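Local coordinates for protein sorting nexin-3 (Saccharomyces cerevisiae, PDB 1OCS) that binds phosphatidylinositol 3-phosphate through its PX domain and takes part in retrieving late Golgi membrane proteins from the prevacuolar compartment, at residues I93-M98 with S148-R153; L114-N117 with E122-E125; K54-D59 with N117-E122. One frame throughout, in Å; residues are numbered along the deposited sequence.

Interaction 1: residues I93-M98 with S148-R153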
ATOM      1  N   ILE A  93      -8.430   4.282   8.163  1.00 15.31           N
ATOM      2  CA  ILE A  93      -9.226   5.378   8.692  1.00 16.51           C
ATOM      3  C   ILE A  93     -10.066   4.915   9.885  1.00 17.72           C
ATOM      4  O   ILE A  93     -10.190   5.631  10.883  1.00 17.83           O
ATOM      5  CB  ILE A  93     -10.103   5.984   7.571  1.00 15.27           C
ATOM      6  CG1 ILE A  93      -9.205   6.829   6.655  1.00 14.13           C
ATOM      7  CG2 ILE A  93     -11.253   6.812   8.158  1.00 13.75           C
ATOM      8  CD1 ILE A  93      -9.897   7.394   5.432  1.00 16.22           C
ATOM      9  N   LYS A  94     -10.616   3.710   9.803  1.00 18.00           N
ATOM     10  CA  LYS A  94     -11.417   3.193  10.905  1.00 19.43           C
ATOM     11  C   LYS A  94     -10.556   2.924  12.138  1.00 20.40           C
ATOM     12  O   LYS A  94     -10.958   3.236  13.260  1.00 20.36           O
ATOM     13  CB  LYS A  94     -12.146   1.913  10.489  1.00 21.50           C
ATOM     14  CG  LYS A  94     -13.034   1.340  11.585  1.00 23.54           C
ATOM     15  CD  LYS A  94     -14.063   0.370  11.032  1.00 26.58           C
ATOM     16  CE  LYS A  94     -15.057  -0.034  12.117  1.00 28.55           C
ATOM     17  NZ  LYS A  94     -16.187  -0.851  11.586  1.00 32.15           N
ATOM     18  N   GLU A  95      -9.370   2.354  11.934  1.00 18.22           N
ATOM     19  CA  GLU A  95      -8.478   2.063  13.052  1.00 19.65           C
ATOM     20  C   GLU A  95      -8.017   3.345  13.747  1.00 19.77           C
ATOM     21  O   GLU A  95      -7.944   3.403  14.977  1.00 18.76           O
ATOM     22  CB  GLU A  95      -7.256   1.264  12.582  1.00 20.33           C
ATOM     23  CG  GLU A  95      -6.226   1.025  13.684  1.00 22.11           C
ATOM     24  CD  GLU A  95      -5.009   0.254  13.207  1.00 22.20           C
ATOM     25  OE1 GLU A  95      -4.447   0.611  12.153  1.00 25.27           O
ATOM     26  OE2 GLU A  95      -4.603  -0.704  13.896  1.00 26.48           O
ATOM     27  N   ILE A  96      -7.703   4.370  12.962  1.00 19.30           N
ATOM     28  CA  ILE A  96      -7.258   5.645  13.525  1.00 20.93           C
ATOM     29  C   ILE A  96      -8.286   6.234  14.498  1.00 23.20           C
ATOM     30  O   ILE A  96      -7.916   6.800  15.528  1.00 23.30           O
ATOM     31  CB  ILE A  96      -6.963   6.674  12.406  1.00 18.97           C
ATOM     32  CG1 ILE A  96      -5.689   6.271  11.660  1.00 17.44           C
ATOM     33  CG2 ILE A  96      -6.829   8.079  12.991  1.00 18.56           C
ATOM     34  CD1 ILE A  96      -5.394   7.136  10.445  1.00 17.94           C
ATOM     35  N   SER A  97      -9.571   6.103  14.179  1.00 24.05           N
ATOM     36  CA  SER A  97     -10.608   6.634  15.056  1.00 27.83           C
ATOM     37  C   SER A  97     -10.688   5.803  16.333  1.00 29.95           C
ATOM     38  O   SER A  97     -11.041   6.314  17.393  1.00 28.69           O
ATOM     39  CB  SER A  97     -11.971   6.626  14.363  1.00 25.69           C
ATOM     40  OG  SER A  97     -12.455   5.305  14.219  1.00 32.24           O
ATOM     41  N   MET A  98     -10.368   4.518  16.226  1.00 33.35           N
ATOM     42  CA  MET A  98     -10.397   3.637  17.385  1.00 38.59           C
ATOM     43  C   MET A  98      -9.197   3.933  18.277  1.00 40.63           C
ATOM     44  O   MET A  98      -9.288   3.841  19.500  1.00 42.59           O
ATOM     45  CB  MET A  98     -10.380   2.171  16.938  1.00 41.14           C
ATOM     46  CG  MET A  98     -11.630   1.750  16.178  1.00 45.07           C
ATOM     47  SD  MET A  98     -11.508   0.108  15.436  1.00 50.81           S
ATOM     48  CE  MET A  98     -12.094  -0.919  16.786  1.00 50.15           C
ATOM     49  N   SER A 148      -0.465   1.702  14.511  1.00 19.82           N
ATOM     50  CA  SER A 148      -1.350   1.078  13.527  1.00 17.90           C
ATOM     51  C   SER A 148      -1.026  -0.376  13.190  1.00 19.07           C
ATOM     52  O   SER A 148       0.028  -0.673  12.628  1.00 18.89           O
ATOM     53  CB  SER A 148      -1.367   1.885  12.230  1.00 16.87           C
ATOM     54  OG  SER A 148      -2.143   1.210  11.247  1.00 13.82           O
ATOM     55  N   LYS A 149      -1.953  -1.272  13.521  1.00 17.97           N
ATOM     56  CA  LYS A 149      -1.807  -2.698  13.249  1.00 18.83           C
ATOM     57  C   LYS A 149      -2.132  -2.973  11.784  1.00 17.42           C
ATOM     58  O   LYS A 149      -1.543  -3.856  11.158  1.00 16.55           O
ATOM     59  CB  LYS A 149      -2.755  -3.502  14.149  1.00 20.96           C
ATOM     60  CG  LYS A 149      -2.455  -3.372  15.643  1.00 27.96           C
ATOM     61  CD  LYS A 149      -1.257  -4.234  16.041  1.00 33.73           C
ATOM     62  CE  LYS A 149      -0.785  -3.947  17.465  1.00 36.61           C
ATOM     63  NZ  LYS A 149      -0.050  -2.648  17.572  1.00 40.80           N
ATOM     64  N   VAL A 150      -3.075  -2.214  11.235  1.00 16.86           N
ATOM     65  CA  VAL A 150      -3.460  -2.388   9.837  1.00 17.74           C
ATOM     66  C   VAL A 150      -2.301  -2.047   8.903  1.00 16.42           C
ATOM     67  O   VAL A 150      -2.093  -2.725   7.895  1.00 16.32           O
ATOM     68  CB  VAL A 150      -4.684  -1.509   9.467  1.00 18.86           C
ATOM     69  CG1 VAL A 150      -5.003  -1.658   7.987  1.00 19.80           C
ATOM     70  CG2 VAL A 150      -5.890  -1.926  10.298  1.00 19.63           C
ATOM     71  N   LEU A 151      -1.556  -0.996   9.239  1.00 15.60           N
ATOM     72  CA  LEU A 151      -0.402  -0.570   8.441  1.00 15.14           C
ATOM     73  C   LEU A 151       0.562  -1.754   8.311  1.00 14.68           C
ATOM     74  O   LEU A 151       1.020  -2.093   7.216  1.00 12.44           O
ATOM     75  CB  LEU A 151       0.330   0.574   9.148  1.00 15.70           C
ATOM     76  CG  LEU A 151       1.142   1.649   8.412  1.00 20.58           C
ATOM     77  CD1 LEU A 151       2.291   2.069   9.328  1.00 18.00           C
ATOM     78  CD2 LEU A 151       1.662   1.166   7.073  1.00 15.48           C
ATOM     79  N   VAL A 152       0.875  -2.373   9.447  1.00 14.77           N
ATOM     80  CA  VAL A 152       1.794  -3.512   9.470  1.00 16.03           C
ATOM     81  C   VAL A 152       1.301  -4.677   8.615  1.00 15.20           C
ATOM     82  O   VAL A 152       2.051  -5.226   7.811  1.00 15.70           O
ATOM     83  CB  VAL A 152       2.017  -4.032  10.917  1.00 16.06           C
ATOM     84  CG1 VAL A 152       3.006  -5.202  10.902  1.00 16.64           C
ATOM     85  CG2 VAL A 152       2.547  -2.911  11.799  1.00 16.57           C
ATOM     86  N   ARG A 153       0.037  -5.050   8.784  1.00 17.10           N
ATOM     87  CA  ARG A 153      -0.522  -6.161   8.023  1.00 17.65           C
ATOM     88  C   ARG A 153      -0.520  -5.878   6.526  1.00 15.97           C
ATOM     89  O   ARG A 153      -0.198  -6.755   5.723  1.00 16.65           O
ATOM     90  CB  ARG A 153      -1.951  -6.466   8.487  1.00 22.14           C
ATOM     91  CG  ARG A 153      -2.508  -7.774   7.925  1.00 30.00           C
ATOM     92  CD  ARG A 153      -3.800  -8.175   8.631  1.00 36.72           C
ATOM     93  NE  ARG A 153      -4.994  -7.682   7.946  1.00 42.79           N
ATOM     94  CZ  ARG A 153      -5.464  -8.194   6.813  1.00 45.36           C
ATOM     95  NH1 ARG A 153      -4.843  -9.217   6.236  1.00 46.66           N
ATOM     96  NH2 ARG A 153      -6.558  -7.688   6.258  1.00 47.14           N
TER

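Interaction 2: residues L114-N117 with E122-E125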
ATOM      1  N   LEU A 114     -11.206   7.496 -13.140  1.00 48.11           N
ATOM      2  CA  LEU A 114     -10.734   6.849 -14.354  1.00 47.85           C
ATOM      3  C   LEU A 114     -11.494   7.343 -15.581  1.00 47.81           C
ATOM      4  O   LEU A 114     -12.716   7.218 -15.658  1.00 48.80           O
ATOM      5  CB  LEU A 114     -10.892   5.331 -14.222  1.00 47.57           C
ATOM      6  CG  LEU A 114      -9.639   4.458 -14.360  1.00 48.09           C
ATOM      7  CD1 LEU A 114      -8.545   4.949 -13.426  1.00 47.12           C
ATOM      8  CD2 LEU A 114     -10.000   3.014 -14.048  1.00 48.15           C
ATOM      9  N   LEU A 115     -10.767   7.920 -16.531  1.00 47.18           N
ATOM     10  CA  LEU A 115     -11.372   8.409 -17.765  1.00 45.48           C
ATOM     11  C   LEU A 115     -10.576   7.829 -18.925  1.00 43.10           C
ATOM     12  O   LEU A 115     -10.856   8.098 -20.092  1.00 44.41           O
ATOM     13  CB  LEU A 115     -11.338   9.939 -17.823  1.00 48.38           C
ATOM     14  CG  LEU A 115     -12.091  10.559 -19.007  1.00 50.61           C
ATOM     15  CD1 LEU A 115     -13.553  10.129 -18.968  1.00 50.75           C
ATOM     16  CD2 LEU A 115     -11.983  12.080 -18.954  1.00 52.03           C
ATOM     17  N   SER A 116      -9.577   7.027 -18.577  1.00 38.88           N
ATOM     18  CA  SER A 116      -8.713   6.368 -19.546  1.00 35.95           C
ATOM     19  C   SER A 116      -8.720   4.866 -19.248  1.00 32.32           C
ATOM     20  O   SER A 116      -9.064   4.454 -18.143  1.00 31.42           O
ATOM     21  CB  SER A 116      -7.292   6.931 -19.430  1.00 36.27           C
ATOM     22  OG  SER A 116      -6.411   6.295 -20.335  1.00 41.00           O
ATOM     23  N   ASN A 117      -8.351   4.056 -20.237  1.00 29.96           N
ATOM     24  CA  ASN A 117      -8.312   2.601 -20.090  1.00 28.31           C
ATOM     25  C   ASN A 117      -7.457   2.217 -18.882  1.00 26.91           C
ATOM     26  O   ASN A 117      -6.276   2.549 -18.828  1.00 26.38           O
ATOM     27  CB  ASN A 117      -7.729   1.974 -21.361  1.00 27.85           C
ATOM     28  CG  ASN A 117      -7.774   0.454 -21.350  1.00 28.86           C
ATOM     29  OD1 ASN A 117      -7.579  -0.183 -22.386  1.00 33.30           O
ATOM     30  ND2 ASN A 117      -8.023  -0.135 -20.188  1.00 27.94           N
ATOM     31  N   GLU A 122      -0.382   4.743 -19.376  1.00 39.01           N
ATOM     32  CA  GLU A 122      -0.650   6.059 -18.818  1.00 38.61           C
ATOM     33  C   GLU A 122      -1.198   5.924 -17.404  1.00 37.26           C
ATOM     34  O   GLU A 122      -0.609   6.425 -16.446  1.00 36.85           O
ATOM     35  CB  GLU A 122      -1.687   6.791 -19.676  1.00 43.16           C
ATOM     36  CG  GLU A 122      -1.534   6.580 -21.178  1.00 48.56           C
ATOM     37  CD  GLU A 122      -2.794   6.959 -21.946  1.00 51.51           C
ATOM     38  OE1 GLU A 122      -3.855   6.340 -21.701  1.00 50.87           O
ATOM     39  OE2 GLU A 122      -2.725   7.875 -22.792  1.00 53.74           O
ATOM     40  N   VAL A 123      -2.335   5.244 -17.291  1.00 33.74           N
ATOM     41  CA  VAL A 123      -2.994   5.051 -16.009  1.00 31.20           C
ATOM     42  C   VAL A 123      -2.160   4.276 -14.996  1.00 28.30           C
ATOM     43  O   VAL A 123      -2.044   4.686 -13.843  1.00 26.92           O
ATOM     44  CB  VAL A 123      -4.356   4.332 -16.192  1.00 30.97           C
ATOM     45  CG1 VAL A 123      -4.948   3.970 -14.838  1.00 31.94           C
ATOM     46  CG2 VAL A 123      -5.319   5.231 -16.952  1.00 32.86           C
ATOM     47  N   ILE A 124      -1.579   3.160 -15.421  1.00 27.40           N
ATOM     48  CA  ILE A 124      -0.781   2.340 -14.517  1.00 25.63           C
ATOM     49  C   ILE A 124       0.429   3.090 -13.964  1.00 25.33           C
ATOM     50  O   ILE A 124       0.714   3.014 -12.770  1.00 23.62           O
ATOM     51  CB  ILE A 124      -0.333   1.027 -15.204  1.00 23.34           C
ATOM     52  CG1 ILE A 124      -1.568   0.171 -15.522  1.00 22.95           C
ATOM     53  CG2 ILE A 124       0.605   0.247 -14.288  1.00 20.97           C
ATOM     54  CD1 ILE A 124      -1.264  -1.140 -16.232  1.00 20.29           C
ATOM     55  N   GLU A 125       1.131   3.824 -14.820  1.00 25.38           N
ATOM     56  CA  GLU A 125       2.294   4.582 -14.367  1.00 28.09           C
ATOM     57  C   GLU A 125       1.864   5.703 -13.425  1.00 28.23           C
ATOM     58  O   GLU A 125       2.547   5.996 -12.442  1.00 28.99           O
ATOM     59  CB  GLU A 125       3.060   5.168 -15.558  1.00 31.08           C
ATOM     60  CG  GLU A 125       4.205   6.087 -15.151  1.00 34.44           C
ATOM     61  CD  GLU A 125       5.250   5.395 -14.291  1.00 36.56           C
ATOM     62  OE1 GLU A 125       6.097   6.106 -13.705  1.00 38.80           O
ATOM     63  OE2 GLU A 125       5.230   4.147 -14.201  1.00 37.43           O
TER

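Interaction 3: residues K54-D59 with N117-E122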
ATOM      1  N   LYS A  54      -7.938 -16.382 -14.141  1.00 38.97           N
ATOM      2  CA  LYS A  54      -8.405 -15.159 -13.495  1.00 35.48           C
ATOM      3  C   LYS A  54      -8.515 -14.008 -14.487  1.00 30.43           C
ATOM      4  O   LYS A  54      -7.750 -13.925 -15.444  1.00 28.45           O
ATOM      5  CB  LYS A  54      -7.442 -14.755 -12.377  1.00 38.07           C
ATOM      6  CG  LYS A  54      -7.213 -15.827 -11.331  1.00 41.92           C
ATOM      7  CD  LYS A  54      -6.110 -15.433 -10.357  1.00 45.09           C
ATOM      8  CE  LYS A  54      -6.450 -14.159  -9.608  1.00 46.55           C
ATOM      9  NZ  LYS A  54      -5.376 -13.802  -8.639  1.00 49.59           N
ATOM     10  N   GLY A  55      -9.466 -13.114 -14.247  1.00 26.16           N
ATOM     11  CA  GLY A  55      -9.629 -11.976 -15.128  1.00 24.16           C
ATOM     12  C   GLY A  55      -8.378 -11.118 -15.143  1.00 22.97           C
ATOM     13  O   GLY A  55      -7.680 -11.003 -14.133  1.00 22.23           O
ATOM     14  N   MET A  56      -8.082 -10.518 -16.291  1.00 20.88           N
ATOM     15  CA  MET A  56      -6.907  -9.662 -16.416  1.00 21.04           C
ATOM     16  C   MET A  56      -6.945  -8.607 -15.313  1.00 20.83           C
ATOM     17  O   MET A  56      -8.002  -8.041 -15.019  1.00 17.49           O
ATOM     18  CB  MET A  56      -6.897  -8.998 -17.797  1.00 22.86           C
ATOM     19  CG  MET A  56      -5.707  -8.095 -18.075  1.00 24.80           C
ATOM     20  SD  MET A  56      -5.584  -7.693 -19.838  1.00 30.18           S
ATOM     21  CE  MET A  56      -7.060  -6.786 -20.067  1.00 27.07           C
ATOM     22  N   PHE A  57      -5.795  -8.348 -14.697  1.00 18.85           N
ATOM     23  CA  PHE A  57      -5.725  -7.364 -13.623  1.00 19.66           C
ATOM     24  C   PHE A  57      -4.289  -6.907 -13.419  1.00 20.47           C
ATOM     25  O   PHE A  57      -3.350  -7.543 -13.905  1.00 20.05           O
ATOM     26  CB  PHE A  57      -6.258  -7.977 -12.318  1.00 18.76           C
ATOM     27  CG  PHE A  57      -5.282  -8.913 -11.633  1.00 20.95           C
ATOM     28  CD1 PHE A  57      -4.478  -8.461 -10.587  1.00 20.03           C
ATOM     29  CD2 PHE A  57      -5.164 -10.241 -12.037  1.00 20.26           C
ATOM     30  CE1 PHE A  57      -3.574  -9.317  -9.952  1.00 20.96           C
ATOM     31  CE2 PHE A  57      -4.262 -11.105 -11.413  1.00 20.95           C
ATOM     32  CZ  PHE A  57      -3.466 -10.644 -10.367  1.00 20.42           C
ATOM     33  N   THR A  58      -4.110  -5.797 -12.712  1.00 20.80           N
ATOM     34  CA  THR A  58      -2.759  -5.335 -12.442  1.00 18.83           C
ATOM     35  C   THR A  58      -2.553  -5.092 -10.957  1.00 18.05           C
ATOM     36  O   THR A  58      -3.474  -4.696 -10.232  1.00 15.94           O
ATOM     37  CB  THR A  58      -2.382  -4.049 -13.250  1.00 21.21           C
ATOM     38  OG1 THR A  58      -2.163  -2.959 -12.357  1.00 25.45           O
ATOM     39  CG2 THR A  58      -3.453  -3.688 -14.247  1.00 14.59           C
ATOM     40  N   ASP A  59      -1.354  -5.398 -10.484  1.00 16.75           N
ATOM     41  CA  ASP A  59      -1.045  -5.155  -9.089  1.00 16.61           C
ATOM     42  C   ASP A  59       0.326  -4.512  -9.015  1.00 17.22           C
ATOM     43  O   ASP A  59       1.050  -4.455 -10.017  1.00 17.23           O
ATOM     44  CB  ASP A  59      -1.139  -6.442  -8.254  1.00 16.19           C
ATOM     45  CG  ASP A  59      -0.209  -7.538  -8.732  1.00 18.26           C
ATOM     46  OD1 ASP A  59      -0.308  -8.645  -8.166  1.00 18.77           O
ATOM     47  OD2 ASP A  59       0.608  -7.305  -9.652  1.00 17.92           O
ATOM     48  N   ASN A 117      -8.351   4.056 -20.237  1.00 29.96           N
ATOM     49  CA  ASN A 117      -8.312   2.601 -20.090  1.00 28.31           C
ATOM     50  C   ASN A 117      -7.457   2.217 -18.882  1.00 26.91           C
ATOM     51  O   ASN A 117      -6.276   2.549 -18.828  1.00 26.38           O
ATOM     52  CB  ASN A 117      -7.729   1.974 -21.361  1.00 27.85           C
ATOM     53  CG  ASN A 117      -7.774   0.454 -21.350  1.00 28.86           C
ATOM     54  OD1 ASN A 117      -7.579  -0.183 -22.386  1.00 33.30           O
ATOM     55  ND2 ASN A 117      -8.023  -0.135 -20.188  1.00 27.94           N
ATOM     56  N   ARG A 118      -8.052   1.506 -17.927  1.00 25.82           N
ATOM     57  CA  ARG A 118      -7.334   1.106 -16.716  1.00 24.80           C
ATOM     58  C   ARG A 118      -6.056   0.314 -16.978  1.00 23.48           C
ATOM     59  O   ARG A 118      -5.172   0.267 -16.123  1.00 21.57           O
ATOM     60  CB  ARG A 118      -8.244   0.287 -15.795  1.00 25.62           C
ATOM     61  CG  ARG A 118      -8.510  -1.130 -16.277  1.00 27.53           C
ATOM     62  CD  ARG A 118      -9.205  -1.958 -15.202  1.00 29.97           C
ATOM     63  NE  ARG A 118     -10.504  -1.400 -14.835  1.00 32.13           N
ATOM     64  CZ  ARG A 118     -10.842  -1.046 -13.600  1.00 33.42           C
ATOM     65  NH1 ARG A 118     -12.047  -0.549 -13.359  1.00 32.89           N
ATOM     66  NH2 ARG A 118      -9.976  -1.185 -12.604  1.00 33.87           N
ATOM     67  N   PHE A 119      -5.955  -0.314 -18.147  1.00 22.27           N
ATOM     68  CA  PHE A 119      -4.766  -1.097 -18.470  1.00 22.94           C
ATOM     69  C   PHE A 119      -3.748  -0.360 -19.331  1.00 23.79           C
ATOM     70  O   PHE A 119      -2.746  -0.938 -19.747  1.00 21.47           O
ATOM     71  CB  PHE A 119      -5.165  -2.415 -19.139  1.00 25.00           C
ATOM     72  CG  PHE A 119      -5.953  -3.325 -18.242  1.00 26.94           C
ATOM     73  CD1 PHE A 119      -7.256  -3.685 -18.561  1.00 28.13           C
ATOM     74  CD2 PHE A 119      -5.402  -3.790 -17.048  1.00 26.57           C
ATOM     75  CE1 PHE A 119      -8.007  -4.494 -17.703  1.00 28.01           C
ATOM     76  CE2 PHE A 119      -6.141  -4.598 -16.187  1.00 27.40           C
ATOM     77  CZ  PHE A 119      -7.449  -4.950 -16.516  1.00 27.32           C
ATOM     78  N   SER A 120      -3.998   0.917 -19.598  1.00 24.98           N
ATOM     79  CA  SER A 120      -3.063   1.705 -20.394  1.00 30.39           C
ATOM     80  C   SER A 120      -1.832   2.031 -19.544  1.00 32.11           C
ATOM     81  O   SER A 120      -1.923   2.116 -18.316  1.00 31.23           O
ATOM     82  CB  SER A 120      -3.723   3.004 -20.860  1.00 28.91           C
ATOM     83  OG  SER A 120      -4.083   3.813 -19.756  1.00 33.24           O
ATOM     84  N   ASN A 121      -0.685   2.196 -20.196  1.00 34.59           N
ATOM     85  CA  ASN A 121       0.555   2.524 -19.495  1.00 37.74           C
ATOM     86  C   ASN A 121       0.380   3.847 -18.760  1.00 38.07           C
ATOM     87  O   ASN A 121       0.908   4.047 -17.664  1.00 38.86           O
ATOM     88  CB  ASN A 121       1.710   2.634 -20.493  1.00 40.55           C
ATOM     89  CG  ASN A 121       2.087   1.295 -21.105  1.00 43.94           C
ATOM     90  OD1 ASN A 121       2.779   1.234 -22.126  1.00 46.25           O
ATOM     91  ND2 ASN A 121       1.642   0.214 -20.476  1.00 45.58           N
ATOM     92  N   GLU A 122      -0.382   4.743 -19.376  1.00 39.01           N
ATOM     93  CA  GLU A 122      -0.650   6.059 -18.818  1.00 38.61           C
ATOM     94  C   GLU A 122      -1.198   5.924 -17.404  1.00 37.26           C
ATOM     95  O   GLU A 122      -0.609   6.425 -16.446  1.00 36.85           O
ATOM     96  CB  GLU A 122      -1.687   6.791 -19.676  1.00 43.16           C
ATOM     97  CG  GLU A 122      -1.534   6.580 -21.178  1.00 48.56           C
ATOM     98  CD  GLU A 122      -2.794   6.959 -21.946  1.00 51.51           C
ATOM     99  OE1 GLU A 122      -3.855   6.340 -21.701  1.00 50.87           O
ATOM    100  OE2 GLU A 122      -2.725   7.875 -22.792  1.00 53.74           O
TER

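Interaction 1: residues I93-M98 with S148-R153
The carboxylate of Glu-95 lies over the first turn of helix 149-156, touching Ser-148, Lys-149 and Val-150. Its chain reaches straight out of helix 93-98, with CG anti to the backbone N (chi1 175°) and no bend before the carboxylate. Both oxygens are engaged from their syn sides. OE2 accepts from Lys-149 N at 2.7 Å. OE1 takes a short bond of 2.5 Å from Ser-148 OG and a longer one of 3.3 Å from Val-150 N, and these two donors approach from opposite faces of the carboxylate plane. A weak second branch runs from Val-150 N to OE2.

Ser-148 is the N-cap of the helix: while donating to Glu-95, its OG accepts from Leu-151 N at 3.0 Å. Apolar packing is slight: Val-150 CG2 comes 4.2 Å from Glu-95 CB. A glutamine here, uncharged and with one acceptor oxygen exchanged for an NH2, would probably leave one of the helix-start donors without its mate.

The contact thus shows a carboxylate of one helix satisfying N-H groups at the N-terminal end of another, beside the serine N-cap, where the helix dipole is probably favourable to a negative charge.

Interaction 2: residues L114-N117 with E122-E125
Val-123 meets Leu-114, Ser-116 and Asn-117 through its two methyl branches, and the apolar part of this contact is built around it. CG1, placed anti to the backbone N (chi1 172°), faces the CD1 methyl of Leu-114 at 4.0 Å, the two side chains crossing at about a right angle. CG2 turns to the other part of the loop. It lies 3.6 Å from Ser-116 CB and 3.4 Å from the backbone oxygen Asn-117 O, so one methyl is packed against both a side chain and a carbonyl.

The polar part is sparser. Ser-116 OG comes within 2.9 Å of Glu-122 OE1, a weak hydrogen bond that is not settled, because the hydroxyl also has Ser-120 OG nearby. Ser-120 OG also lies within hydrogen-bonding reach of Glu-122 OE1, which makes a small polar cluster of Ser-116, Ser-120 and Glu-122 at the start of the helix, beside the CG2 methyl of Val-123.

As in other PX domains, the loop leading into this helix probably lies on the membrane-facing side, and here it borders the lipid site: the side chain of Leu-114 is about 3 Å from that of Arg-127 and about 7 Å from that of Lys-112 (nearest atoms), both of which bind phosphatidylinositol 3-phosphate. The contact folds the end of that loop back on the first turn of helix 121-139, whose next residue, Ile-124, packs on Pro-43 and Thr-45 of strand 36-46 and on Thr-58 and Tyr-60 of strand 57-66.

Interaction 3: residues K54-D59 with N117-E122
Met-56 and Phe-119 point at each other from opposite directions, and the methionine ends up lying across one face of the ring. Its SD stands 4.5 Å from the ring centroid, only 7° off the normal, which makes a Met-aromatic contact. The terminal methyl CE, brought back over the ring by the bend at chi3 (64°), makes a CH-pi contact 3.8 Å from the same centroid. The opposite face of the ring is covered from within its own turn, where Arg-118 CG sits over the centre. The phenyl group is thereby held between the thioether of Met-56 and the aliphatic part of Arg-118.

Its edge is used as well. Thr-58, whose side chain slides past the phenylalanine in the opposing direction, sets CG2 near the ring plane, 3.4 Å from Phe-119 CD2, while Phe-57 CA lies 3.8 Å from Phe-119 CE2.

In the PX fold a three-stranded antiparallel sheet packs against a helical subdomain, and this contact joins the residues leading into the middle strand, and the early part of it, to the turn that opens helix 121-139. The side chain of Phe-57 leaves the strand away from that turn. It stacks on His-46 and makes a cation-pi contact with Arg-81, which binds phosphatidylinositol 3-phosphate.

The turn carrying Phe-119 is a type I beta turn from Asn-117 to Ser-120. Asn-117 O accepts twice from the last residue, from Ser-120 N at 2.9 Å and, in the carbonyl plane, from Ser-120 OG at 2.7 Å; Ser-120 is also the N-cap of the helix.

Followed from the N terminus, the chain leaves residues 54-59, which lead into the middle strand, and returns to them at 117-122, where interaction 3 closes a loop that takes in the rest of strand 57-66, strand 75-81 and helices 82-89 and 93-98. Interaction 1 opens within that loop and closes beyond it, at 148-153, so the two cross. Interaction 2 is a local closure nested inside interaction 1. Interactions 2 and 3 share Asn-117 and Glu-122 and touch through Val-123 and Ile-124, their centres 9 Å apart, tying loop, helix start and sheet together. Interaction 1, about 28 Å from interaction 3 between centres, joins two helices on the opposite side of the chain's centre.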